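PDB 6WY9: acyl-CoA dehydrogenase domain protein Tcur3483, which binds FAD, held here in its reduced form, and probably oxidises a CH-CH bond of its substrate, as expected of an acyl-CoA dehydrogenase. Local coordinates for residues D139-I144 with N182-I187; I207-A212 with V236-S241. All coordinates share one frame; numbering follows the deposited sequence.

Contact 1 of 2, residues D139-I144 with N182-I187; sequences DIVFAI and NTADYI. With FDA (dihydroflavine-adenine dinucleotide), chain C.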
loop_
_atom_site.group_PDB
_atom_site.type_symbol
_atom_site.label_atom_id
_atom_site.label_comp_id
_atom_site.label_asym_id
_atom_site.label_seq_id
_atom_site.Cartn_x
_atom_site.Cartn_y
_atom_site.Cartn_z
ATOM N N ASP A 139 26.930 -7.241 -35.902
ATOM C CA ASP A 139 27.725 -6.142 -36.431
ATOM C C ASP A 139 26.993 -4.805 -36.441
ATOM O O ASP A 139 27.649 -3.766 -36.570
ATOM C CB ASP A 139 28.207 -6.462 -37.854
ATOM C CG ASP A 139 29.240 -7.573 -37.870
ATOM O OD1 ASP A 139 30.328 -7.399 -37.275
ATOM O OD2 ASP A 139 28.945 -8.637 -38.446
ATOM N N ILE A 140 25.668 -4.793 -36.306
ATOM C CA ILE A 140 24.899 -3.557 -36.322
ATOM C C ILE A 140 24.136 -3.441 -35.014
ATOM O O ILE A 140 23.371 -4.349 -34.656
ATOM C CB ILE A 140 23.912 -3.501 -37.495
ATOM C CG1 ILE A 140 24.645 -3.503 -38.828
ATOM C CG2 ILE A 140 23.035 -2.245 -37.365
ATOM C CD1 ILE A 140 23.743 -3.862 -39.970
ATOM N N VAL A 141 24.317 -2.322 -34.323
ATOM C CA VAL A 141 23.553 -2.027 -33.117
ATOM C C VAL A 141 22.807 -0.718 -33.325
ATOM O O VAL A 141 23.323 0.206 -33.965
ATOM C CB VAL A 141 24.449 -1.973 -31.858
ATOM C CG1 VAL A 141 23.713 -1.296 -30.674
ATOM C CG2 VAL A 141 24.909 -3.391 -31.461
ATOM N N PHE A 142 21.577 -0.659 -32.807
ATOM C CA PHE A 142 20.674 0.472 -32.945
ATOM C C PHE A 142 20.461 1.129 -31.598
ATOM O O PHE A 142 20.517 0.470 -30.561
ATOM C CB PHE A 142 19.297 0.057 -33.475
ATOM C CG PHE A 142 19.189 0.038 -34.995
ATOM C CD1 PHE A 142 19.697 -1.018 -35.719
ATOM C CD2 PHE A 142 18.550 1.077 -35.690
ATOM C CE1 PHE A 142 19.598 -1.044 -37.123
ATOM C CE2 PHE A 142 18.439 1.055 -37.082
ATOM C CZ PHE A 142 18.971 -0.021 -37.793
ATOM N N ALA A 143 20.157 2.422 -31.621
ATOM C CA ALA A 143 19.689 3.116 -30.433
ATOM C C ALA A 143 18.348 3.779 -30.759
ATOM O O ALA A 143 18.073 4.115 -31.915
ATOM C CB ALA A 143 20.759 4.127 -29.936
ATOM N N ILE A 144 17.485 3.924 -29.745
ATOM C CA ILE A 144 16.128 4.440 -29.951
ATOM C C ILE A 144 16.122 5.949 -29.736
ATOM O O ILE A 144 16.404 6.430 -28.628
ATOM C CB ILE A 144 15.103 3.783 -29.007
ATOM C CG1 ILE A 144 15.019 2.265 -29.184
ATOM C CG2 ILE A 144 13.717 4.397 -29.305
ATOM C CD1 ILE A 144 14.615 1.845 -30.597
ATOM N N ASN A 182 26.148 6.327 -27.967
ATOM C CA ASN A 182 27.609 6.400 -28.042
ATOM C C ASN A 182 28.242 5.126 -28.595
ATOM O O ASN A 182 29.400 5.164 -29.032
ATOM C CB ASN A 182 28.194 6.697 -26.651
ATOM C CG ASN A 182 27.717 5.694 -25.569
ATOM O OD1 ASN A 182 26.548 5.319 -25.515
ATOM N ND2 ASN A 182 28.635 5.268 -24.711
ATOM N N THR A 183 27.519 3.999 -28.578
ATOM C CA THR A 183 28.054 2.723 -29.053
ATOM C C THR A 183 27.294 2.158 -30.236
ATOM O O THR A 183 27.711 1.133 -30.772
ATOM C CB THR A 183 28.054 1.657 -27.926
ATOM O OG1 THR A 183 26.713 1.366 -27.504
ATOM C CG2 THR A 183 28.845 2.139 -26.728
ATOM N N ALA A 184 26.195 2.779 -30.645
ATOM C CA ALA A 184 25.374 2.300 -31.747
ATOM C C ALA A 184 25.936 2.760 -33.097
ATOM O O ALA A 184 26.699 3.727 -33.189
ATOM C CB ALA A 184 23.931 2.791 -31.596
ATOM N N ASP A 185 25.534 2.042 -34.150
ATOM C CA ASP A 185 25.809 2.419 -35.529
ATOM C C ASP A 185 24.675 3.198 -36.178
ATOM O O ASP A 185 24.916 3.885 -37.180
ATOM C CB ASP A 185 26.068 1.177 -36.382
ATOM C CG ASP A 185 27.102 0.268 -35.778
ATOM O OD1 ASP A 185 28.270 0.685 -35.652
ATOM O OD2 ASP A 185 26.735 -0.859 -35.409
ATOM N N TYR A 186 23.446 3.074 -35.663
ATOM C CA TYR A 186 22.290 3.754 -36.240
ATOM C C TYR A 186 21.309 4.156 -35.149
ATOM O O TYR A 186 21.145 3.447 -34.151
ATOM C CB TYR A 186 21.548 2.877 -37.236
ATOM C CG TYR A 186 22.383 2.458 -38.420
ATOM C CD1 TYR A 186 22.604 3.334 -39.486
ATOM C CD2 TYR A 186 22.932 1.191 -38.477
ATOM C CE1 TYR A 186 23.365 2.944 -40.568
ATOM C CE2 TYR A 186 23.687 0.791 -39.554
ATOM C CZ TYR A 186 23.897 1.669 -40.594
ATOM O OH TYR A 186 24.650 1.255 -41.658
ATOM N N ILE A 187 20.643 5.295 -35.367
ATOM C CA ILE A 187 19.550 5.757 -34.525
ATOM C C ILE A 187 18.234 5.435 -35.219
ATOM O O ILE A 187 18.051 5.728 -36.413
ATOM C CB ILE A 187 19.654 7.269 -34.231
ATOM C CG1 ILE A 187 21.088 7.651 -33.851
ATOM C CG2 ILE A 187 18.706 7.656 -33.105
ATOM C CD1 ILE A 187 21.587 7.067 -32.496
HETATM P PA FDA C . 7.782 13.488 -18.155
HETATM O O1A FDA C . 8.214 14.842 -17.691
HETATM O O2A FDA C . 6.959 13.355 -19.448
HETATM O O5B FDA C . 6.735 12.853 -16.985
HETATM C C5B FDA C . 7.421 12.846 -15.761
HETATM C C4B FDA C . 6.486 12.177 -14.737
HETATM O O4B FDA C . 5.178 12.918 -14.839
HETATM C C3B FDA C . 6.077 10.756 -15.131
HETATM O O3B FDA C . 6.941 9.802 -14.633
HETATM C C2B FDA C . 4.750 10.615 -14.406
HETATM O O2B FDA C . 4.880 10.503 -12.937
HETATM C C1B FDA C . 4.061 11.995 -14.637
HETATM N N9A FDA C . 3.130 12.032 -15.764
HETATM C C8A FDA C . 3.398 12.288 -17.123
HETATM N N7A FDA C . 2.294 12.307 -17.861
HETATM C C5A FDA C . 1.269 12.054 -16.975
HETATM C C6A FDA C . -0.114 11.924 -17.178
HETATM N N6A FDA C . -0.666 12.065 -18.398
HETATM N N1A FDA C . -0.934 11.660 -16.138
HETATM C C2A FDA C . -0.302 11.525 -14.935
HETATM N N3A FDA C . 1.005 11.611 -14.586
HETATM C C4A FDA C . 1.767 11.893 -15.654
HETATM N N1 FDA C . 14.039 7.450 -24.455
HETATM C C2 FDA C . 14.391 7.248 -25.806
HETATM O O2 FDA C . 13.842 7.922 -26.705
HETATM N N3 FDA C . 15.355 6.277 -26.051
HETATM C C4 FDA C . 15.995 5.508 -25.051
HETATM O O4 FDA C . 16.851 4.693 -25.368
HETATM C C4X FDA C . 15.578 5.782 -23.702
HETATM N N5 FDA C . 16.164 5.069 -22.655
HETATM C C5X FDA C . 16.153 5.631 -21.406
HETATM C C6 FDA C . 17.019 5.234 -20.455
HETATM C C7 FDA C . 16.990 5.861 -19.185
HETATM C C7M FDA C . 17.923 5.418 -18.213
HETATM C C8 FDA C . 16.103 6.827 -18.883
HETATM C C8M FDA C . 16.063 7.475 -17.556
HETATM C C9 FDA C . 15.189 7.216 -19.847
HETATM C C9A FDA C . 15.229 6.626 -21.106
HETATM N N10 FDA C . 14.308 7.004 -22.098
HETATM C C10 FDA C . 14.655 6.725 -23.423
HETATM C "C1'" FDA C . 13.391 8.148 -21.826
HETATM C "C2'" FDA C . 12.003 7.672 -21.314
HETATM O "O2'" FDA C . 11.292 7.116 -22.314
HETATM C "C3'" FDA C . 11.338 9.004 -20.740
HETATM O "O3'" FDA C . 11.989 9.422 -19.557
HETATM C "C4'" FDA C . 9.845 8.807 -20.520
HETATM O "O4'" FDA C . 9.255 8.706 -21.769
HETATM C "C5'" FDA C . 9.321 9.979 -19.646
HETATM O "O5'" FDA C . 9.508 11.161 -20.366
HETATM P P FDA C . 10.069 12.323 -19.357
HETATM O O1P FDA C . 11.287 11.772 -18.791
HETATM O O2P FDA C . 10.111 13.615 -20.158
HETATM O O3P FDA C . 9.014 12.491 -18.087
#
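Asp185 puts its carboxylate where a backbone carbonyl might be expected: just ahead of the parallel pairing of strands 142-145 and 186-192, OD2 of Asp185 accepts the amide N of Val141 at 3.0 Å. The bond is fairly straight (162°) and uses the anti side of the carboxylate. In return Val141 O takes the amide N of Asp185 at 2.9 Å and, weakly, that of Tyr186, so one residue is gripped through both its backbone polar groups. The same OD2 forms a salt bridge with Arg63 of helix 62-71. An alanine in place of Asp185 would probably leave Val141 N and the Arg63 charge without their shared acceptor.

Regular pairing follows, with Ala143 N bonded to Tyr186 O at 2.9 Å. On one face of the sheet, Tyr186 CB sits over the Phe142 ring, 3.9 Å from its centroid, while the two rings meet obliquely. With CG1 of Ile140 beside the backbone N (chi1 -64°), CG2 reaches the edge of the Tyr186 ring in its plane, 3.6 Å from CD2. On the other face Ala143 CB touches Ala184 CB at 3.8 Å and also meets Ile187 CD1. At the end of this paired segment Ile144 O accepts N3 of the dihydroflavin at 2.8 Å, consistent with the backbone bonds that fix the strand also helping to hold this carbonyl against the flavin.

Contact 2 of 2, residues I207-A212 with V236-S241; sequences IVPTDA and VRVPVS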
loop_
_atom_site.group_PDB
_atom_site.type_symbol
_atom_site.label_atom_id
_atom_site.label_comp_id
_atom_site.label_asym_id
_atom_site.label_seq_id
_atom_site.Cartn_x
_atom_site.Cartn_y
_atom_site.Cartn_z
ATOM N N ILE A 207 16.073 6.078 -40.169
ATOM C CA ILE A 207 17.325 5.504 -39.673
ATOM C C ILE A 207 18.465 6.458 -40.007
ATOM O O ILE A 207 18.697 6.788 -41.177
ATOM C CB ILE A 207 17.587 4.099 -40.244
ATOM C CG1 ILE A 207 16.414 3.159 -39.930
ATOM C CG2 ILE A 207 18.933 3.510 -39.694
ATOM C CD1 ILE A 207 16.595 1.749 -40.513
ATOM N N VAL A 208 19.179 6.896 -38.981
ATOM C CA VAL A 208 20.260 7.859 -39.118
ATOM C C VAL A 208 21.564 7.176 -38.725
ATOM O O VAL A 208 21.692 6.698 -37.593
ATOM C CB VAL A 208 20.029 9.104 -38.251
ATOM C CG1 VAL A 208 21.198 10.079 -38.435
ATOM C CG2 VAL A 208 18.682 9.742 -38.586
ATOM N N PRO A 209 22.568 7.131 -39.601
ATOM C CA PRO A 209 23.868 6.578 -39.200
ATOM C C PRO A 209 24.551 7.483 -38.180
ATOM O O PRO A 209 24.481 8.714 -38.267
ATOM C CB PRO A 209 24.644 6.519 -40.521
ATOM C CG PRO A 209 24.066 7.636 -41.315
ATOM C CD PRO A 209 22.597 7.688 -40.965
ATOM N N THR A 210 25.203 6.860 -37.190
ATOM C CA THR A 210 25.834 7.631 -36.129
ATOM C C THR A 210 27.140 8.262 -36.575
ATOM O O THR A 210 27.710 9.055 -35.820
ATOM C CB THR A 210 26.067 6.765 -34.866
ATOM O OG1 THR A 210 26.775 5.546 -35.181
ATOM C CG2 THR A 210 24.740 6.434 -34.224
ATOM N N ASP A 211 27.619 7.945 -37.770
ATOM C CA ASP A 211 28.748 8.664 -38.349
ATOM C C ASP A 211 28.305 9.793 -39.271
ATOM O O ASP A 211 29.156 10.483 -39.839
ATOM C CB ASP A 211 29.652 7.701 -39.120
ATOM C CG ASP A 211 28.917 6.993 -40.233
ATOM O OD1 ASP A 211 27.725 7.300 -40.459
ATOM O OD2 ASP A 211 29.524 6.122 -40.878
ATOM N N ALA A 212 27.001 9.984 -39.450
ATOM C CA ALA A 212 26.515 11.068 -40.292
ATOM C C ALA A 212 27.105 12.392 -39.835
ATOM O O ALA A 212 27.328 12.620 -38.643
ATOM C CB ALA A 212 24.986 11.144 -40.250
ATOM N N VAL A 236 21.593 17.117 -40.493
ATOM C CA VAL A 236 21.931 15.757 -40.892
ATOM C C VAL A 236 21.127 15.365 -42.122
ATOM O O VAL A 236 19.912 15.580 -42.189
ATOM C CB VAL A 236 21.669 14.764 -39.754
ATOM C CG1 VAL A 236 21.992 13.355 -40.229
ATOM C CG2 VAL A 236 22.477 15.133 -38.524
ATOM N N ARG A 237 21.794 14.736 -43.083
ATOM C CA ARG A 237 21.176 14.396 -44.355
ATOM C C ARG A 237 21.144 12.884 -44.533
ATOM O O ARG A 237 22.176 12.216 -44.399
ATOM C CB ARG A 237 21.934 15.081 -45.504
ATOM C CG ARG A 237 22.223 16.553 -45.206
ATOM C CD ARG A 237 22.725 17.313 -46.420
ATOM N NE ARG A 237 21.762 17.290 -47.517
ATOM C CZ ARG A 237 21.000 18.319 -47.871
ATOM N NH1 ARG A 237 21.090 19.468 -47.216
ATOM N NH2 ARG A 237 20.157 18.192 -48.884
ATOM N N VAL A 238 19.971 12.356 -44.867
ATOM C CA VAL A 238 19.768 10.913 -44.999
ATOM C C VAL A 238 18.916 10.660 -46.238
ATOM O O VAL A 238 17.937 11.385 -46.461
ATOM C CB VAL A 238 19.104 10.331 -43.731
ATOM C CG1 VAL A 238 18.971 8.810 -43.813
ATOM C CG2 VAL A 238 19.912 10.693 -42.506
ATOM N N PRO A 239 19.238 9.668 -47.066
ATOM C CA PRO A 239 18.383 9.387 -48.227
ATOM C C PRO A 239 16.966 9.059 -47.784
ATOM O O PRO A 239 16.741 8.506 -46.700
ATOM C CB PRO A 239 19.063 8.182 -48.899
ATOM C CG PRO A 239 20.006 7.657 -47.926
ATOM C CD PRO A 239 20.403 8.775 -47.014
ATOM N N VAL A 240 16.003 9.423 -48.636
ATOM C CA VAL A 240 14.589 9.183 -48.347
ATOM C C VAL A 240 14.265 7.696 -48.233
ATOM O O VAL A 240 13.298 7.331 -47.554
ATOM C CB VAL A 240 13.693 9.873 -49.409
ATOM C CG1 VAL A 240 12.324 9.205 -49.507
ATOM C CG2 VAL A 240 13.509 11.345 -49.066
ATOM N N SER A 241 15.063 6.816 -48.847
ATOM C CA SER A 241 14.841 5.381 -48.681
ATOM C C SER A 241 15.066 4.894 -47.240
ATOM O O SER A 241 14.701 3.754 -46.921
ATOM C CB SER A 241 15.753 4.611 -49.618
ATOM O OG SER A 241 17.079 5.046 -49.422
#
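Val236 CG1 reaches two methyl groups of segment 207-212 that lie side by side in front of it, Ala212 CB at 3.7 Å and Val208 CG1 at 3.8 Å. It is the branch anti to the backbone N of Val236 (chi1 178°), and this rotation carries it across to both partners. The side chains of Val208 and Val236 meet at a slant, through their CG1 methyls. The other branch of Val208, CG2, faces Val238 CG2 at a looser 4.2 Å, and the same Val238 methyl lies 4.3 Å from Pro209 CD. Val238 CG1 instead approaches the backbone, coming within 3.3 Å of Ile207 O. That carbonyl oxygen is buried here without a hydrogen-bonding partner in the model, so a methyl group covers a polar atom.

Behind this apolar layer, a turn on one side and strand alternation on the other set the methyls in place. A type I beta turn from Pro209 to Ala212, closed by Ala212 N to Pro209 O at 3.1 Å, swings the chain round after the strand and directs the CB of Ala212 toward Val236. Across from it, Val236 and Val238 both project toward segment 207-212, while the intervening Arg237 points away and forms salt bridges with Asp165 and Glu168.

The two strands belong to different sheets, and their short segments are steeply crossed, at 121° with axes 7.8 Å apart, as in the two-sheet beta domain of acyl-CoA dehydrogenases. Val208 is backbone-bonded to Ile187 of strand 186-192, and Val236 and Val238 to Ile171 and Phe169 of strand 168-176. Ile171 also touches the side chains of Val208 and Val238, Leu189 of strand 186-192 adjoins Val208, and Ser241 O is hydrogen-bonded to Gln127 NE2 of helix 125-136.

In the fold
Strand 203-209 joins the two contacts: it neighbours strand 186-192 of contact 1 in the mixed sheet and supplies one side of contact 2. Ala184 O and Thr210 OG1 lie 2.7 Å apart, a probable hydrogen bond, and Phe142 packs on Ile207. Contact 1, with its centre about 14 Å from that of the chain, is partly buried; it combines backbone bonds and a charged side chain with apolar packing on both faces of one sheet, and reaches the flavin. Contact 2, about 24 Å from the chain centre yet buried, is apolar side-chain packing between two sheets. Polar bonds thus weigh more in the strand pairing beside the cofactor than in the interior between the sheets.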